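Local structure of PPR (Rhodospirillum centenum, 1MZU) at residues G56-P59 / E60-I63; P73-I77 / P78-G82; G82-M85 / D86-S90. The protein probably acts as a light-sensing histidine kinase that phosphorylates itself, the chain here being its N-terminal photoactive yellow protein domain, which carries the 4'-hydroxycinnamic acid chromophore. One frame throughout, in Å; residues are numbered along the deposited sequence.

Interaction 1: G56-P59 / E60-I63; sequences GRIP and ERVI. With HC4 (4'-hydroxycinnamic acid), chain D.
Arg57 CB rests on Val62 CG2 at 3.8 Å in the short loop that leads, within this PAS fold, from helix 49-55 into the one-turn helix 59-62. The next atom, CG, stays on the same methyl; a bend at chi2 (78°) then turns the chain off the helix, and CD lies 3.9 Å from HC4 C3'. NE comes to 3.8 Å from HC4 C2', and that carbon lies over the centre of the guanidinium, 3.7 Å from its plane, so the arginine covers the C2'-C3' edge of the phenol ring on one face. NH1 holds the group in place through a hydrogen bond to the Ser55 carbonyl. Cut back to an alanine here, the side chain is likely to lose its packing on HC4 C2' and C3', and the Ser55 carbonyl its NH1 donor. Arg61 reaches back along the loop with an extended chain, its guanidinium plane 29° from that of Arg57; its CG stands between the backbone N and the carbonyl carbon (chi1 52°), which sends the chain back over Ile58. Ile58 CD1 meets the guanidinium at its edge, 3.4 Å from Arg61 NH2. Ile58 holds the N-cap position of helix 59-62. Val62, buried, packs on Tyr47 of strand 44-47. The turn closes with Ile63 N donating to Pro59 O at 3.1 Å, while Ile63 CG1 presses against the same oxygen.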
loop_
_atom_site.group_PDB
_atom_site.type_symbol
_atom_site.label_atom_id
_atom_site.label_comp_id
_atom_site.label_asym_id
_atom_site.label_seq_id
_atom_site.Cartn_x
_atom_site.Cartn_y
_atom_site.Cartn_z
ATOM N N GLY A 56 11.809 -0.839 -5.584
ATOM C CA GLY A 56 13.134 -0.242 -5.654
ATOM C C GLY A 56 13.298 0.845 -4.601
ATOM O O GLY A 56 14.336 1.502 -4.536
ATOM N N ARG A 57 12.257 1.039 -3.786
ATOM C CA ARG A 57 12.251 2.038 -2.715
ATOM C C ARG A 57 12.791 1.501 -1.406
ATOM O O ARG A 57 12.469 0.389 -1.011
ATOM C CB ARG A 57 10.839 2.591 -2.463
ATOM C CG ARG A 57 10.409 3.757 -3.342
ATOM C CD ARG A 57 9.999 3.300 -4.730
ATOM N NE ARG A 57 9.460 4.389 -5.537
ATOM C CZ ARG A 57 9.254 4.324 -6.852
ATOM N NH1 ARG A 57 9.541 3.214 -7.523
ATOM N NH2 ARG A 57 8.768 5.376 -7.501
ATOM N N ILE A 58 13.590 2.326 -0.733
ATOM C CA ILE A 58 14.192 1.998 0.559
ATOM C C ILE A 58 13.128 2.360 1.614
ATOM O O ILE A 58 12.579 3.463 1.571
ATOM C CB ILE A 58 15.545 2.788 0.770
ATOM C CG1 ILE A 58 16.648 2.218 -0.134
ATOM C CG2 ILE A 58 16.035 2.706 2.226
ATOM C CD1 ILE A 58 16.615 2.656 -1.602
ATOM N N PRO A 59 12.799 1.429 2.545
ATOM C CA PRO A 59 11.794 1.665 3.595
ATOM C C PRO A 59 11.975 2.879 4.503
ATOM O O PRO A 59 10.995 3.480 4.900
ATOM C CB PRO A 59 11.848 0.370 4.408
ATOM C CG PRO A 59 12.147 -0.639 3.381
ATOM C CD PRO A 59 13.243 0.019 2.589
ATOM N N GLU A 60 13.219 3.259 4.784
ATOM C CA GLU A 60 13.494 4.379 5.687
ATOM C C GLU A 60 13.207 5.811 5.226
ATOM O O GLU A 60 12.904 6.677 6.047
ATOM C CB GLU A 60 14.892 4.241 6.296
ATOM C CG GLU A 60 15.009 3.085 7.296
ATOM C CD GLU A 60 15.124 1.703 6.641
ATOM O OE1 GLU A 60 14.242 0.849 6.888
ATOM O OE2 GLU A 60 16.117 1.458 5.917
ATOM N N ARG A 61 13.285 6.055 3.923
ATOM C CA ARG A 61 12.991 7.381 3.363
ATOM C C ARG A 61 11.512 7.490 2.971
ATOM O O ARG A 61 10.966 8.588 2.846
ATOM C CB ARG A 61 13.899 7.693 2.156
ATOM C CG ARG A 61 13.918 6.628 1.066
ATOM C CD ARG A 61 14.965 6.952 -0.004
ATOM N NE ARG A 61 15.047 5.903 -1.027
ATOM C CZ ARG A 61 14.264 5.820 -2.104
ATOM N NH1 ARG A 61 13.322 6.727 -2.333
ATOM N NH2 ARG A 61 14.410 4.806 -2.947
ATOM N N VAL A 62 10.869 6.330 2.851
ATOM C CA VAL A 62 9.461 6.201 2.478
ATOM C C VAL A 62 8.500 6.293 3.685
ATOM O O VAL A 62 7.398 6.821 3.549
ATOM C CB VAL A 62 9.279 4.903 1.611
ATOM C CG1 VAL A 62 7.846 4.520 1.438
ATOM C CG2 VAL A 62 9.868 5.141 0.237
ATOM N N ILE A 63 8.937 5.822 4.860
ATOM C CA ILE A 63 8.132 5.871 6.088
ATOM C C ILE A 63 8.042 7.313 6.601
ATOM O O ILE A 63 9.061 8.000 6.754
ATOM C CB ILE A 63 8.683 4.897 7.187
ATOM C CG1 ILE A 63 8.498 3.449 6.722
ATOM C CG2 ILE A 63 7.933 5.074 8.516
ATOM C CD1 ILE A 63 9.315 2.413 7.490
HETATM C C1 HC4 D . 2.735 4.678 -8.986
HETATM O O1 HC4 D . 3.165 5.877 -8.938
HETATM C C2 HC4 D . 3.229 3.597 -8.171
HETATM C C3 HC4 D . 4.298 3.727 -7.393
HETATM C "C1'" HC4 D . 4.682 2.818 -6.351
HETATM C "C2'" HC4 D . 5.888 3.107 -5.567
HETATM C "C3'" HC4 D . 6.234 2.275 -4.478
HETATM C "C4'" HC4 D . 5.371 1.204 -4.110
HETATM C "C5'" HC4 D . 4.204 0.930 -4.867
HETATM C "C6'" HC4 D . 3.873 1.746 -5.949
HETATM O "O4'" HC4 D . 5.656 0.414 -3.096
#

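Interaction 2: P73-I77 / P78-G82. With HC4 (4'-hydroxycinnamic acid), chain D.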
loop_
_atom_site.group_PDB
_atom_site.type_symbol
_atom_site.label_atom_id
_atom_site.label_comp_id
_atom_site.label_asym_id
_atom_site.label_seq_id
_atom_site.Cartn_x
_atom_site.Cartn_y
_atom_site.Cartn_z
ATOM N N PRO A 73 2.117 8.370 -6.692
ATOM C CA PRO A 73 1.116 9.193 -7.393
ATOM C C PRO A 73 0.230 8.516 -8.439
ATOM O O PRO A 73 -0.905 8.951 -8.641
ATOM C CB PRO A 73 1.957 10.316 -7.989
ATOM C CG PRO A 73 3.263 9.676 -8.211
ATOM C CD PRO A 73 3.465 8.927 -6.934
ATOM N N CYS A 74 0.716 7.434 -9.057
ATOM C CA CYS A 74 -0.056 6.677 -10.063
ATOM C C CYS A 74 -1.311 6.013 -9.489
ATOM O O CYS A 74 -2.181 5.562 -10.232
ATOM C CB CYS A 74 0.839 5.715 -10.849
ATOM S SG CYS A 74 1.338 4.191 -9.951
ATOM N N THR A 75 -1.362 5.922 -8.161
ATOM C CA THR A 75 -2.498 5.341 -7.455
ATOM C C THR A 75 -3.577 6.395 -7.150
ATOM O O THR A 75 -4.660 6.046 -6.689
ATOM C CB THR A 75 -2.068 4.708 -6.105
ATOM O OG1 THR A 75 -1.675 5.731 -5.179
ATOM C CG2 THR A 75 -0.926 3.716 -6.303
ATOM N N ASN A 76 -3.288 7.669 -7.434
ATOM C CA ASN A 76 -4.216 8.771 -7.150
ATOM C C ASN A 76 -5.409 8.951 -8.110
ATOM O O ASN A 76 -5.785 10.069 -8.477
ATOM C CB ASN A 76 -3.434 10.085 -6.947
ATOM C CG ASN A 76 -3.985 10.938 -5.812
ATOM O OD1 ASN A 76 -3.924 12.168 -5.866
ATOM N ND2 ASN A 76 -4.513 10.297 -4.781
ATOM N N ILE A 77 -6.001 7.821 -8.494
ATOM C CA ILE A 77 -7.161 7.755 -9.384
ATOM C C ILE A 77 -8.345 7.156 -8.577
ATOM O O ILE A 77 -8.127 6.667 -7.460
ATOM C CB ILE A 77 -6.839 6.884 -10.661
ATOM C CG1 ILE A 77 -6.278 5.503 -10.288
ATOM C CG2 ILE A 77 -5.921 7.650 -11.610
ATOM C CD1 ILE A 77 -6.288 4.528 -11.456
ATOM N N PRO A 78 -9.613 7.251 -9.081
ATOM C CA PRO A 78 -10.732 6.675 -8.317
ATOM C C PRO A 78 -10.698 5.160 -8.080
ATOM O O PRO A 78 -11.256 4.681 -7.095
ATOM C CB PRO A 78 -11.948 7.083 -9.140
ATOM C CG PRO A 78 -11.556 8.417 -9.626
ATOM C CD PRO A 78 -10.151 8.174 -10.106
ATOM N N ALA A 79 -9.997 4.427 -8.945
ATOM C CA ALA A 79 -9.883 2.971 -8.819
ATOM C C ALA A 79 -9.010 2.532 -7.643
ATOM O O ALA A 79 -9.155 1.417 -7.155
ATOM C CB ALA A 79 -9.340 2.370 -10.114
ATOM N N PHE A 80 -8.118 3.411 -7.186
ATOM C CA PHE A 80 -7.226 3.085 -6.071
ATOM C C PHE A 80 -7.405 4.015 -4.866
ATOM O O PHE A 80 -7.849 3.546 -3.824
ATOM C CB PHE A 80 -5.754 3.053 -6.548
ATOM C CG PHE A 80 -4.820 2.141 -5.733
ATOM C CD1 PHE A 80 -4.766 2.178 -4.315
ATOM C CD2 PHE A 80 -3.909 1.311 -6.406
ATOM C CE1 PHE A 80 -3.810 1.410 -3.583
ATOM C CE2 PHE A 80 -2.942 0.535 -5.689
ATOM C CZ PHE A 80 -2.897 0.592 -4.268
ATOM N N SER A 81 -7.029 5.297 -4.986
ATOM C CA SER A 81 -7.147 6.245 -3.862
ATOM C C SER A 81 -8.578 6.569 -3.513
ATOM O O SER A 81 -8.894 6.778 -2.344
ATOM C CB SER A 81 -6.359 7.551 -4.095
ATOM O OG SER A 81 -6.919 8.340 -5.127
ATOM N N GLY A 82 -9.444 6.562 -4.533
ATOM C CA GLY A 82 -10.868 6.820 -4.339
ATOM C C GLY A 82 -11.467 5.693 -3.509
ATOM O O GLY A 82 -12.208 5.950 -2.563
HETATM C C1 HC4 D . 2.735 4.678 -8.986
HETATM O O1 HC4 D . 3.165 5.877 -8.938
HETATM C C2 HC4 D . 3.229 3.597 -8.171
HETATM C C3 HC4 D . 4.298 3.727 -7.393
HETATM C "C1'" HC4 D . 4.682 2.818 -6.351
HETATM C "C2'" HC4 D . 5.888 3.107 -5.567
HETATM C "C3'" HC4 D . 6.234 2.275 -4.478
HETATM C "C4'" HC4 D . 5.371 1.204 -4.110
HETATM C "C5'" HC4 D . 4.204 0.930 -4.867
HETATM C "C6'" HC4 D . 3.873 1.746 -5.949
HETATM O "O4'" HC4 D . 5.656 0.414 -3.096
#
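The chain leaves the 3-10 turn 73-75 and doubles back into helix 78-89 through a wider, pi-type turn, in which Gly82 N reaches Ile77 O at 3.2 Å. A second backbone bond, Ser81 N to Thr75 O at 3.0 Å and nearly in line with the carbonyl, ties the 3-10 segment to the first turn of the helix. Ile77 O also accepts from Phe80 N and from Ser81 OG, both standing above its carbonyl plane, so three donors grip one oxygen. Ser81 OG gets there with chi1 at 68°, folded back over its own backbone. Thr75 CB sits over one face of the Phe80 ring, 4.0 Å from the centroid and offset toward the rim, a CH-pi contact; CG2 follows along the CD2-CE2 side, while OG1 turns off to the Ala72 carbonyl. Phe80 is buried, meeting Phe97 and Phe99 edge-to-face. Ile77 CD1 touches Ala79 CB at 4.0 Å. One residue before Thr75, Cys74 SG is bonded to HC4 C1 at 1.8 Å, and Cys74 N donates to the carbonyl oxygen HC4 O1 at 2.9 Å. This thioester-linked cinnamoyl group, with its carbonyl held by the cysteine's own amide, is the chromophore site characteristic of photoactive yellow proteins.

Interaction 3: G82-M85 / D86-S90; sequences GRFM and DGVTS
Phe84 and Val88, one helical turn apart on helix 78-89, meet through a methyl set over a ring. Val88 CG2 lies 3.9 Å from the centroid of the Phe84 ring, a CH-pi contact displaced toward the rim, with CZ the closest ring atom. The two torsions suit each other: Phe84 holds CG opposite its backbone N (chi1 176°), and Val88 places CG1 likewise, which leaves CG2 beside its own N and facing back along the helix to the ring. The same methyl also comes within 3.2 Å of Phe84 O. Phe84 is buried and its ring meets that of Phe68, the planes inclined at about 35°. Met85 and Thr89 make the next pair one turn apart. The Met85 chain leaves extended at chi1 but bends at chi2 (-85°), carrying SD and CE toward the C-terminal end, where CE lies 3.4 Å from Thr89 OG1. Thr89 has its hydroxyl beside the backbone N, and OG1 donates to Met85 O at 2.7 Å, while Thr89 N donates to the same oxygen at 3.1 Å from the opposite face of the carbonyl plane. One residue on, Ser90 OG donates to Asp86 O at 3.0 Å as the helix gives way to loop. The Asp86 carboxylate lies beside Gly82 O, with OD2 3.2 Å away, two acceptors side by side. The chemistry is thus divided: Phe84 and Val88 are joined by carbon against ring, whereas near the C-terminal end the Thr89 hydroxyl adds a second donor to Met85 O, and that of Ser90 backs up the weak Ser90 N bond to Asp86 O.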
loop_
_atom_site.group_PDB
_atom_site.type_symbol
_atom_site.label_atom_id
_atom_site.label_comp_id
_atom_site.label_asym_id
_atom_site.label_seq_id
_atom_site.Cartn_x
_atom_site.Cartn_y
_atom_site.Cartn_z
ATOM N N GLY A 82 -9.444 6.562 -4.533
ATOM C CA GLY A 82 -10.868 6.820 -4.339
ATOM C C GLY A 82 -11.467 5.693 -3.509
ATOM O O GLY A 82 -12.208 5.950 -2.563
ATOM N N ARG A 83 -11.069 4.455 -3.823
ATOM C CA ARG A 83 -11.510 3.248 -3.103
ATOM C C ARG A 83 -11.023 3.284 -1.649
ATOM O O ARG A 83 -11.737 2.869 -0.736
ATOM C CB ARG A 83 -10.972 1.997 -3.790
ATOM C CG ARG A 83 -12.043 1.106 -4.363
ATOM C CD ARG A 83 -11.442 0.120 -5.312
ATOM N NE ARG A 83 -12.396 -0.828 -5.866
ATOM C CZ ARG A 83 -12.287 -1.366 -7.079
ATOM N NH1 ARG A 83 -11.276 -1.031 -7.881
ATOM N NH2 ARG A 83 -13.136 -2.306 -7.462
ATOM N N PHE A 84 -9.819 3.825 -1.452
ATOM C CA PHE A 84 -9.236 3.983 -0.114
ATOM C C PHE A 84 -10.026 5.014 0.703
ATOM O O PHE A 84 -10.397 4.735 1.843
ATOM C CB PHE A 84 -7.742 4.387 -0.189
ATOM C CG PHE A 84 -7.111 4.664 1.166
ATOM C CD1 PHE A 84 -6.741 3.600 2.006
ATOM C CD2 PHE A 84 -6.908 5.990 1.618
ATOM C CE1 PHE A 84 -6.182 3.837 3.279
ATOM C CE2 PHE A 84 -6.343 6.246 2.898
ATOM C CZ PHE A 84 -5.983 5.161 3.728
ATOM N N MET A 85 -10.275 6.187 0.109
ATOM C CA MET A 85 -11.012 7.292 0.745
ATOM C C MET A 85 -12.421 6.891 1.177
ATOM O O MET A 85 -12.861 7.260 2.267
ATOM C CB MET A 85 -11.070 8.518 -0.182
ATOM C CG MET A 85 -11.728 9.795 0.433
ATOM S SD MET A 85 -13.572 9.870 0.308
ATOM C CE MET A 85 -13.983 11.293 1.352
ATOM N N ASP A 86 -13.103 6.126 0.322
ATOM C CA ASP A 86 -14.453 5.630 0.586
ATOM C C ASP A 86 -14.475 4.599 1.698
ATOM O O ASP A 86 -15.411 4.565 2.487
ATOM C CB ASP A 86 -15.077 5.029 -0.680
ATOM C CG ASP A 86 -15.527 6.084 -1.658
ATOM O OD1 ASP A 86 -15.972 7.160 -1.216
ATOM O OD2 ASP A 86 -15.439 5.836 -2.872
ATOM N N GLY A 87 -13.412 3.795 1.771
ATOM C CA GLY A 87 -13.278 2.773 2.798
ATOM C C GLY A 87 -13.065 3.351 4.189
ATOM O O GLY A 87 -13.651 2.859 5.153
ATOM N N VAL A 88 -12.287 4.436 4.268
ATOM C CA VAL A 88 -11.985 5.131 5.527
ATOM C C VAL A 88 -13.222 5.862 6.046
ATOM O O VAL A 88 -13.579 5.726 7.218
ATOM C CB VAL A 88 -10.811 6.152 5.348
ATOM C CG1 VAL A 88 -10.494 6.880 6.654
ATOM C CG2 VAL A 88 -9.571 5.442 4.879
ATOM N N THR A 89 -13.884 6.586 5.147
ATOM C CA THR A 89 -15.083 7.376 5.442
ATOM C C THR A 89 -16.313 6.534 5.836
ATOM O O THR A 89 -17.230 7.041 6.482
ATOM C CB THR A 89 -15.402 8.327 4.257
ATOM O OG1 THR A 89 -14.198 9.004 3.883
ATOM C CG2 THR A 89 -16.423 9.394 4.642
ATOM N N SER A 90 -16.316 5.253 5.464
ATOM C CA SER A 90 -17.412 4.346 5.814
ATOM C C SER A 90 -17.025 3.421 6.967
ATOM O O SER A 90 -17.825 2.569 7.388
ATOM C CB SER A 90 -17.848 3.519 4.602
ATOM O OG SER A 90 -16.857 2.573 4.231
#

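In the fold
The three interactions follow in series along one PAS domain. Interaction 1, at helix 59-62, and interaction 2, at the start of helix 78-89, have centres about 20 Å apart and do not touch, yet both contact the chromophore: the first over its phenol ring, the second at its thioester end. Interaction 3 continues helix 78-89 directly; it shares Gly82 with interaction 2, the centres about 11 Å apart, and lies on the opposite side of the chain's centre from interaction 1. The residues of interaction 2 pack on strands 94-102 and 107-116 of the five-stranded antiparallel sheet. Helix 78-89 begins a few residues after the chromophore-bearing Cys74 and runs away from it, so interaction 3 extends the helix beyond the pocket.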